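Local coordinates for protein beta-lactamase OXA-2 (Salmonella typhimurium, PDB 1K38) that hydrolyses the beta-lactam ring of penicillins such as oxacillin, as a class D serine enzyme that confers antibiotic resistance, at residues Leu154-Tyr158 and Val200-Glu204; Lys20-Val24 and Val37-Ser43; Gly85-Gln90 and Asn98-Val103. All blocks are in the same frame, centred on the assembly; numbering follows the deposited sequence. Where two conformers were deposited one is given.

Interaction 1 (Leu154-Tyr158 and Val200-Glu204); sequences LRKLY and VGWVE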
# COMPACT_ATOMS: atom_id res chain seq x y z
N LEU A 154 5.26 7.48 14.25
CA LEU A 154 4.41 6.79 13.28
C LEU A 154 3.12 7.56 12.99
O LEU A 154 2.65 7.57 11.85
CB LEU A 154 4.07 5.39 13.79
CG LEU A 154 5.25 4.42 13.86
CD1 LEU A 154 4.83 3.16 14.61
CD2 LEU A 154 5.75 4.07 12.46
N ARG A 155 2.55 8.18 14.01
CA ARG A 155 1.32 8.94 13.82
C ARG A 155 1.55 10.14 12.91
O ARG A 155 0.69 10.49 12.11
CB ARG A 155 0.76 9.37 15.18
CG ARG A 155 0.39 8.18 16.04
CD ARG A 155 -0.09 8.59 17.41
NE ARG A 155 -1.53 8.81 17.45
CZ ARG A 155 -2.23 8.92 18.57
NH1 ARG A 155 -1.61 8.82 19.74
NH2 ARG A 155 -3.55 9.10 18.53
N LYS A 156 2.72 10.76 13.02
CA LYS A 156 3.04 11.90 12.17
C LYS A 156 3.17 11.44 10.72
O LYS A 156 2.66 12.09 9.81
CB LYS A 156 4.33 12.58 12.64
CG LYS A 156 4.16 13.32 13.96
CD LYS A 156 5.39 14.13 14.35
CE LYS A 156 6.55 13.25 14.73
NZ LYS A 156 7.64 14.07 15.35
N LEU A 157 3.83 10.30 10.51
CA LEU A 157 4.00 9.75 9.17
C LEU A 157 2.62 9.44 8.57
O LEU A 157 2.35 9.75 7.41
CB LEU A 157 4.83 8.46 9.23
CG LEU A 157 5.00 7.69 7.91
CD1 LEU A 157 5.68 8.59 6.87
CD2 LEU A 157 5.84 6.44 8.15
N TYR A 158 1.77 8.81 9.37
CA TYR A 158 0.42 8.46 8.95
C TYR A 158 -0.33 9.69 8.45
O TYR A 158 -1.00 9.65 7.42
CB TYR A 158 -0.32 7.83 10.13
CG TYR A 158 -1.79 7.56 9.88
CD1 TYR A 158 -2.20 6.58 8.98
CD2 TYR A 158 -2.77 8.27 10.57
CE1 TYR A 158 -3.56 6.32 8.77
CE2 TYR A 158 -4.13 8.01 10.37
CZ TYR A 158 -4.51 7.03 9.47
OH TYR A 158 -5.85 6.76 9.30
N VAL A 200 7.02 -2.37 15.04
CA VAL A 200 6.24 -1.15 15.16
C VAL A 200 5.49 -0.91 13.86
O VAL A 200 5.92 -1.36 12.80
CB VAL A 200 7.15 0.07 15.46
CG1 VAL A 200 8.04 -0.23 16.66
CG2 VAL A 200 7.99 0.44 14.25
N GLY A 201 4.37 -0.21 13.95
CA GLY A 201 3.58 0.05 12.76
C GLY A 201 2.14 0.33 13.12
O GLY A 201 1.86 0.83 14.21
N TRP A 202 1.23 0.01 12.22
CA TRP A 202 -0.19 0.22 12.48
C TRP A 202 -1.04 -0.56 11.51
O TRP A 202 -0.56 -1.04 10.47
CB TRP A 202 -0.55 1.72 12.41
CG TRP A 202 -0.50 2.35 11.03
CD1 TRP A 202 -1.48 2.31 10.06
CD2 TRP A 202 0.55 3.18 10.49
NE1 TRP A 202 -1.10 3.06 8.97
CE2 TRP A 202 0.14 3.61 9.21
CE3 TRP A 202 1.79 3.60 10.98
CZ2 TRP A 202 0.93 4.43 8.40
CZ3 TRP A 202 2.59 4.43 10.17
CH2 TRP A 202 2.15 4.83 8.90
N VAL A 203 -2.30 -0.74 11.87
CA VAL A 203 -3.24 -1.41 11.00
C VAL A 203 -4.36 -0.40 10.76
O VAL A 203 -4.93 0.15 11.70
CB VAL A 203 -3.81 -2.71 11.63
CG1 VAL A 203 -4.48 -2.40 12.95
CG2 VAL A 203 -4.76 -3.38 10.65
N GLU A 204 -4.66 -0.14 9.49
CA GLU A 204 -5.70 0.82 9.13
C GLU A 204 -7.01 0.14 8.84
O GLU A 204 -7.06 -0.86 8.12
CB GLU A 204 -5.32 1.61 7.88
CG GLU A 204 -3.88 2.02 7.80
CD GLU A 204 -3.58 2.82 6.55
OE1 GLU A 204 -4.35 2.73 5.56
OE2 GLU A 204 -2.55 3.52 6.54
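Tyr158 lies over one face of the Trp202 indole, bringing both its CB and the edge of its phenol ring to that face. Its CB stands 4.2 Å from the centroid of the Trp202 six-membered ring and only 19° off the ring normal, which qualifies as a CH-pi contact. The phenol ring then turns its CD1 edge toward the five-membered ring of Trp202; with the planes at 75° the pair is T-shaped (edge-to-face). CG of Tyr158 is anti to the backbone N (chi1 173°), a torsion that carries the ring along the indole. Glu204 fixes the other partner: Trp202 NE1 donates to Glu204 OE2 at 2.9 Å, exactly in the indole plane and almost straight, using the anti lone pair of that oxygen. The same OE2 meets the Tyr158 edge at CE1, 3.7 Å away, and also forms a salt bridge with Arg187, so OE2 is gripped by both the indole N-H and Arg187, which limits the indole's rotation.

One turn earlier, Leu154 divides its branches between backbone and ring. CD1 reaches Gly201 N at 3.5 Å and rests on Val200 CB, whereas CD2 packs on Trp202 CZ3 at 3.9 Å. Leu157 CD2 comes to the indole edge at CH2, 4.1 Å away.

Helix 147-158 thus packs on strand 196-205 of the central sheet, the short segment axes 9.5 Å apart. Strand 208-217 contributes Phe211 beside both aromatic rings, helix 166-175 places Lys173 against Trp202, and Phe71 of the second subunit meets Tyr158 edge-to-face.

Interaction 2 (Lys20-Val24 and Val37-Ser43); sequences KGTIV and VFDPVRS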
# COMPACT_ATOMS: atom_id res chain seq x y z
N LYS A 20 9.77 -11.04 27.61
CA LYS A 20 9.80 -9.90 28.51
C LYS A 20 9.89 -8.66 27.63
O LYS A 20 10.78 -8.55 26.79
CB LYS A 20 11.02 -9.97 29.44
CG LYS A 20 11.05 -11.21 30.33
CD LYS A 20 9.82 -11.28 31.23
CE LYS A 20 9.84 -12.53 32.08
NZ LYS A 20 8.62 -12.63 32.94
N GLY A 21 8.96 -7.73 27.81
CA GLY A 21 9.00 -6.54 26.99
C GLY A 21 7.90 -5.55 27.29
O GLY A 21 7.31 -5.56 28.38
N THR A 22 7.62 -4.70 26.32
CA THR A 22 6.60 -3.67 26.45
C THR A 22 5.85 -3.50 25.14
O THR A 22 6.33 -3.92 24.08
CB THR A 22 7.24 -2.31 26.81
OG1 THR A 22 6.22 -1.33 27.03
CG2 THR A 22 8.15 -1.83 25.67
N ILE A 23 4.66 -2.94 25.21
CA ILE A 23 3.89 -2.65 24.02
C ILE A 23 2.97 -1.48 24.29
O ILE A 23 2.39 -1.36 25.37
CB ILE A 23 3.05 -3.86 23.51
CG1 ILE A 23 2.42 -3.50 22.15
CG2 ILE A 23 1.95 -4.22 24.51
CD1 ILE A 23 1.67 -4.64 21.49
N VAL A 24 2.88 -0.59 23.31
CA VAL A 24 2.01 0.58 23.38
C VAL A 24 1.09 0.43 22.19
O VAL A 24 1.55 0.14 21.08
CB VAL A 24 2.79 1.90 23.23
CG1 VAL A 24 1.82 3.08 23.24
CG2 VAL A 24 3.81 2.04 24.34
N VAL A 37 -1.15 0.47 27.31
CA VAL A 37 0.25 0.14 27.50
C VAL A 37 0.49 -0.99 28.49
O VAL A 37 -0.18 -1.09 29.52
CB VAL A 37 1.04 1.38 27.99
CG1 VAL A 37 0.47 1.86 29.32
CG2 VAL A 37 2.52 1.05 28.14
N PHE A 38 1.45 -1.85 28.17
CA PHE A 38 1.83 -2.94 29.06
C PHE A 38 3.25 -2.54 29.42
O PHE A 38 4.08 -2.32 28.53
CB PHE A 38 1.86 -4.31 28.39
CG PHE A 38 2.42 -5.38 29.29
CD1 PHE A 38 1.71 -5.83 30.40
CD2 PHE A 38 3.71 -5.87 29.08
CE1 PHE A 38 2.27 -6.74 31.29
CE2 PHE A 38 4.28 -6.78 29.97
CZ PHE A 38 3.56 -7.22 31.08
N ASP A 39 3.52 -2.45 30.72
CA ASP A 39 4.80 -2.03 31.28
C ASP A 39 5.08 -0.59 30.86
O ASP A 39 5.93 -0.32 30.01
CB ASP A 39 5.96 -2.93 30.82
CG ASP A 39 7.20 -2.74 31.68
OD1 ASP A 39 7.36 -1.66 32.29
OD2 ASP A 39 8.03 -3.67 31.74
N PRO A 40 4.34 0.36 31.45
CA PRO A 40 4.49 1.78 31.15
C PRO A 40 5.91 2.32 31.31
O PRO A 40 6.37 3.13 30.51
CB PRO A 40 3.49 2.45 32.09
CG PRO A 40 3.34 1.47 33.21
CD PRO A 40 3.32 0.15 32.49
N VAL A 41 6.62 1.87 32.34
CA VAL A 41 7.98 2.35 32.53
C VAL A 41 8.89 1.94 31.37
O VAL A 41 9.64 2.77 30.84
CB VAL A 41 8.58 1.83 33.86
CG1 VAL A 41 10.04 2.23 33.97
CG2 VAL A 41 7.80 2.41 35.04
N ARG A 42 8.82 0.68 30.96
CA ARG A 42 9.65 0.24 29.85
C ARG A 42 9.22 0.90 28.54
O ARG A 42 10.05 1.11 27.65
CB ARG A 42 9.61 -1.28 29.69
CG ARG A 42 10.48 -1.77 28.54
CD ARG A 42 10.64 -3.28 28.52
NE ARG A 42 11.33 -3.71 27.31
CZ ARG A 42 12.25 -4.66 27.26
NH1 ARG A 42 12.62 -5.30 28.36
NH2 ARG A 42 12.81 -4.97 26.10
N SER A 43 7.94 1.25 28.43
CA SER A 43 7.45 1.87 27.21
C SER A 43 8.09 3.23 26.96
O SER A 43 8.05 3.74 25.84
CB SER A 43 5.92 2.01 27.25
OG SER A 43 5.52 3.09 28.07
O HOH W 1 8.09 -6.03 30.88
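Phe38 N donates to Ile23 O at 3.0 Å, with an N-H...O angle of 164°, while the return bond from Ile23 N to Phe38 O is weak at 3.4 Å. These bonds define Ile23 and Phe38 as an antiparallel hydrogen-bonded pair; Val24 and Val37 form the adjoining non-hydrogen-bonded pair. Thr22 OG1 lies 2.8 Å from Phe38 O and 3.2 Å from Asp39 O, so one hydroxyl faces two carbonyls where the strand ends. Asp39 is the N-cap of the weakly bonded helix about 40-43, its OD1 accepting from Arg42 N from above the carboxylate plane. A water donates to Asp39 OD2 and Gly21 O, joining the cap to the strand.

CG of Arg42 lies opposite the backbone N (chi1 -180°), which sends the extended chain along the 20-24 backbone. CG packs on Thr22 CG2 at 3.7 Å, and one guanidinium face covers Gly21 CA, 3.6 Å above the plane. Ser43 CB approaches Val24 CG2 at 3.6 Å, and the Phe38 ring turns its edge to Gly21 O.

Strand 208-217 flanks strand 21-27 and supplies Asn215 and Asp217 to the Arg42 guanidinium. Ile23 and Phe38 face helix 11-16, where Phe14 stacks on Phe38, whereas Val24 packs against helix 147-158.

Interaction 3 (Gly85-Gln90 and Asn98-Val103); sequences GHNQDQ and NSTVWV. With FMT (formic acid), chain C.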
# COMPACT_ATOMS: atom_id res chain seq x y z
N GLY A 85 17.83 -13.05 1.77
CA GLY A 85 17.21 -11.77 1.46
C GLY A 85 18.22 -10.67 1.22
O GLY A 85 17.92 -9.69 0.54
N HIS A 86 19.42 -10.83 1.77
CA HIS A 86 20.48 -9.83 1.63
C HIS A 86 21.46 -10.15 0.50
O HIS A 86 22.01 -9.24 -0.12
CB HIS A 86 21.29 -9.70 2.93
CG HIS A 86 20.51 -9.16 4.08
ND1 HIS A 86 21.11 -8.81 5.27
CD2 HIS A 86 19.19 -8.92 4.24
CE1 HIS A 86 20.18 -8.38 6.11
NE2 HIS A 86 19.01 -8.44 5.51
N ASN A 87 21.69 -11.43 0.25
CA ASN A 87 22.64 -11.84 -0.79
C ASN A 87 22.07 -11.73 -2.20
O ASN A 87 21.90 -12.74 -2.89
CB ASN A 87 23.12 -13.27 -0.54
CG ASN A 87 23.80 -13.44 0.80
OD1 ASN A 87 24.44 -12.51 1.31
ND2 ASN A 87 23.67 -14.63 1.39
N GLN A 88 21.81 -10.50 -2.63
CA GLN A 88 21.27 -10.25 -3.96
C GLN A 88 21.06 -8.76 -4.17
O GLN A 88 21.07 -7.98 -3.21
CB GLN A 88 19.93 -10.97 -4.13
CG GLN A 88 18.86 -10.53 -3.14
CD GLN A 88 17.53 -11.24 -3.36
OE1 GLN A 88 16.92 -11.12 -4.42
NE2 GLN A 88 17.09 -11.98 -2.35
N ASP A 89 20.88 -8.35 -5.43
CA ASP A 89 20.66 -6.94 -5.73
C ASP A 89 19.38 -6.55 -5.01
O ASP A 89 18.53 -7.40 -4.74
CB ASP A 89 20.51 -6.73 -7.24
CG ASP A 89 21.78 -7.08 -8.00
OD1 ASP A 89 22.88 -6.82 -7.47
OD2 ASP A 89 21.67 -7.61 -9.13
N GLN A 90 19.23 -5.27 -4.72
CA GLN A 90 18.06 -4.82 -3.98
C GLN A 90 17.44 -3.52 -4.47
O GLN A 90 18.10 -2.70 -5.11
CB GLN A 90 18.44 -4.58 -2.51
CG GLN A 90 19.31 -5.62 -1.86
CD GLN A 90 18.52 -6.61 -1.04
OE1 GLN A 90 17.58 -6.23 -0.33
NE2 GLN A 90 18.90 -7.88 -1.12
N ASN A 98 13.43 -7.03 3.94
CA ASN A 98 14.48 -7.92 4.45
C ASN A 98 15.47 -7.27 5.41
O ASN A 98 16.44 -7.91 5.81
CB ASN A 98 15.26 -8.52 3.28
CG ASN A 98 14.39 -9.37 2.38
OD1 ASN A 98 13.92 -10.43 2.78
ND2 ASN A 98 14.18 -8.91 1.15
N SER A 99 15.22 -6.02 5.78
CA SER A 99 16.12 -5.30 6.69
C SER A 99 17.56 -5.41 6.16
O SER A 99 18.49 -5.72 6.91
CB SER A 99 16.04 -5.87 8.10
OG SER A 99 14.78 -5.62 8.67
N THR A 100 17.72 -5.14 4.87
CA THR A 100 19.03 -5.21 4.23
C THR A 100 19.85 -4.00 4.63
O THR A 100 19.84 -2.96 3.96
CB THR A 100 18.88 -5.28 2.71
OG1 THR A 100 17.96 -6.33 2.38
CG2 THR A 100 20.22 -5.58 2.06
N VAL A 101 20.57 -4.14 5.73
CA VAL A 101 21.38 -3.07 6.27
C VAL A 101 22.42 -2.46 5.33
O VAL A 101 22.58 -1.24 5.31
CB VAL A 101 22.10 -3.53 7.56
CG1 VAL A 101 22.87 -2.37 8.18
CG2 VAL A 101 21.08 -4.09 8.55
N TRP A 102 23.10 -3.28 4.53
CA TRP A 102 24.13 -2.71 3.66
C TRP A 102 23.62 -1.65 2.69
O TRP A 102 24.36 -0.74 2.32
CB TRP A 102 24.90 -3.80 2.89
CG TRP A 102 24.14 -4.62 1.89
CD1 TRP A 102 23.64 -5.88 2.08
CD2 TRP A 102 23.89 -4.30 0.52
NE1 TRP A 102 23.10 -6.36 0.91
CE2 TRP A 102 23.24 -5.41 -0.07
CE3 TRP A 102 24.15 -3.17 -0.28
CZ2 TRP A 102 22.85 -5.43 -1.41
CZ3 TRP A 102 23.76 -3.19 -1.62
CH2 TRP A 102 23.12 -4.31 -2.17
N VAL A 103 22.35 -1.73 2.30
CA VAL A 103 21.79 -0.74 1.40
C VAL A 103 21.72 0.61 2.12
O VAL A 103 22.10 1.64 1.57
CB VAL A 103 20.36 -1.13 0.94
CG1 VAL A 103 19.71 0.03 0.20
CG2 VAL A 103 20.43 -2.35 0.03
C FMT C . 15.09 -7.29 11.99
O1 FMT C . 14.51 -8.55 12.58
O2 FMT C . 14.32 -6.84 10.73
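The turn between helices 92-97 and 101-111, which carries Ser99 of the Ser-X-Val motif of class D beta-lactamases, is bound here to loop 85-90. A Schellman motif with Ser99 at C-prime ends the first helix. His86 NE2 donates to Asn98 O at 2.6 Å, the oxygen lying within 1° of the imidazole plane. Thr100 sets its CA over one face of this ring, 3.8 Å from the centroid and 23° off the normal, a CH-pi contact.

Gln90 is bent at chi2 (-98°), which folds its amide back between its own loop and Thr100. NE2 donates to Gly85 O and Gln88 O, both near the amide plane, while OE1 receives the Thr100 OG1 proton at 2.7 Å from above the carbonyl plane. Trp102 NE1 donates to His86 O at 3.2 Å.

Ser99 OG lies 2.4 Å from O2 of a formate, probably from the crystallisation liquor, a very short bond of doubtful length; it also bonds Lys189, substrate-binding by similarity, and lies close to Ser51, the predicted acylating serine. The formate also bonds Thr190 and Arg228, consistent with a site suited to a substrate carboxylate. The bonds of His86 and Gln90 beside Ser99 are consistent with the loop 85-90 acting as a second shell that positions Ser99.

From the N terminus, interaction 2 comes first: residues 20-24 and 37-43 close the hairpin of strands 21-27 and 36-38, with 12 residues between. Interaction 3 follows, joining 85-90 to 98-103 across helix 92-97 in the helical part of the chain. Interaction 1 spans the longest gap, 41 residues, and brings helix 147-158 back onto strand 196-205. The three loops are in series; none nests in or crosses another. Interactions 1 and 2 reach the same sheet, their centres about 18 Å apart, and helix 147-158 borders both. Interaction 3 lies on the opposite side of the chain's centre from each, about 24 Å and 31 Å away between centres.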